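Local coordinates for uncharacterized HTH-type transcriptional regulator YurK (PDB 2IKK), which is uncharacterized but probably binds DNA as a GntR-family transcription regulator, of which this chain is the C-terminal, UTRA-containing part, at residues Pro41-Lys44 and Pro45-Glu48. Numbering follows the deposited sequence.
Sequences PASK and PIAE
Ser43 holds the first turn of helix 44-50 through both its oxygens, the backbone O and the side-chain OG. The shorter bond runs from Ala47 N to Ser43 O, 2.7 Å long and nearly straight at the hydrogen (170°). One residue further on, Glu48 N reaches Lys44 O at 2.9 Å, again an i to i+4 helical bond but more bent (153°). The third bond identifies the cap: Ser43 OG accepts from Ile46 N at 3.2 Å. With chi1 at 64°, OG sits between the backbone N and the carbonyl carbon of its own residue, and this rotation brings it round to the amide of Ile46 in the first turn.

Ser43 is therefore a classical N-cap, and Pro45, in the first turn, has no N-H that would need such an acceptor. The capped helix directly follows strand 33-41, an outermost strand of the antiparallel sheet within this chain of the UTRA region, and Ala42, at the bend between them, is tied by backbone hydrogen bonding to Ser56 just ahead of strand 57-66.

Carbon contacts surround the cap. Ser43 OG also lies 3.2 Å from Ile46 CG1, the branch beside the backbone N of Ile46, while CG2, anti to that N, meets Ala42 CB at 4.0 Å. Ala42 CB touches Ala47 CB as well, two buried methyls facing each other between loop and helix; Ala47 also packs on Ile52. On the exposed side, the aliphatic part of Glu48 runs past the Lys44 carbonyl, its CB 3.3 Å from Lys44 O.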
loop_
_atom_site.group_PDB
_atom_site.type_symbol
_atom_site.label_atom_id
_atom_site.label_comp_id
_atom_site.label_asym_id
_atom_site.label_seq_id
_atom_site.Cartn_x
_atom_site.Cartn_y
_atom_site.Cartn_z
ATOM N N PRO A 41 28.091 -3.745 -11.350
ATOM C CA PRO A 41 27.365 -3.748 -12.616
ATOM C C PRO A 41 25.832 -3.825 -12.395
ATOM O O PRO A 41 25.373 -4.592 -11.540
ATOM C CB PRO A 41 27.897 -4.993 -13.375
ATOM C CG PRO A 41 29.114 -5.507 -12.549
ATOM C CD PRO A 41 28.881 -4.989 -11.133
ATOM N N ALA A 42 25.065 -3.048 -13.163
ATOM C CA ALA A 42 23.592 -3.131 -13.121
ATOM C C ALA A 42 23.044 -4.494 -13.550
ATOM O O ALA A 42 23.409 -5.013 -14.605
ATOM C CB ALA A 42 22.939 -1.935 -13.959
ATOM N N SER A 43 22.209 -5.081 -12.701
ATOM C CA SER A 43 21.469 -6.292 -13.063
ATOM C C SER A 43 20.466 -5.989 -14.153
ATOM O O SER A 43 20.207 -4.788 -14.457
ATOM C CB SER A 43 20.736 -6.820 -11.832
ATOM O OG SER A 43 19.747 -5.896 -11.365
ATOM N N LYS A 44 19.859 -7.044 -14.727
ATOM C CA LYS A 44 18.817 -6.820 -15.760
ATOM C C LYS A 44 17.658 -5.964 -15.265
ATOM O O LYS A 44 17.298 -4.975 -15.928
ATOM C CB LYS A 44 18.326 -8.123 -16.424
ATOM C CG LYS A 44 19.413 -8.793 -17.315
ATOM C CD LYS A 44 18.923 -10.013 -18.074
ATOM C CE LYS A 44 19.940 -10.453 -19.190
ATOM N NZ LYS A 44 19.522 -11.789 -19.866
ATOM N N PRO A 45 17.050 -6.328 -14.122
ATOM C CA PRO A 45 15.968 -5.490 -13.626
ATOM C C PRO A 45 16.376 -4.084 -13.271
ATOM O O PRO A 45 15.602 -3.131 -13.467
ATOM C CB PRO A 45 15.504 -6.206 -12.331
ATOM C CG PRO A 45 16.380 -7.324 -12.122
ATOM C CD PRO A 45 17.265 -7.538 -13.292
ATOM N N ILE A 46 17.556 -3.919 -12.722
ATOM C CA ILE A 46 18.004 -2.542 -12.378
ATOM C C ILE A 46 18.270 -1.772 -13.699
ATOM O O ILE A 46 17.872 -0.590 -13.828
ATOM C CB ILE A 46 19.260 -2.569 -11.509
ATOM C CG1 ILE A 46 18.938 -3.119 -10.093
ATOM C CG2 ILE A 46 19.962 -1.117 -11.386
ATOM C CD1 ILE A 46 17.750 -2.454 -9.414
ATOM N N ALA A 47 18.969 -2.389 -14.646
ATOM C CA ALA A 47 19.173 -1.655 -15.915
ATOM C C ALA A 47 17.873 -1.317 -16.662
ATOM O O ALA A 47 17.753 -0.239 -17.292
ATOM C CB ALA A 47 20.186 -2.389 -16.861
ATOM N N GLU A 48 16.885 -2.192 -16.561
ATOM C CA GLU A 48 15.567 -1.974 -17.155
ATOM C C GLU A 48 14.845 -0.797 -16.511
ATOM O O GLU A 48 14.358 0.098 -17.225
ATOM C CB GLU A 48 14.690 -3.242 -17.095
ATOM C CG GLU A 48 14.931 -4.151 -18.303
ATOM C CD GLU A 48 13.959 -5.370 -18.413
ATOM O OE1 GLU A 48 12.775 -5.223 -17.958
ATOM O OE2 GLU A 48 14.400 -6.437 -18.961
#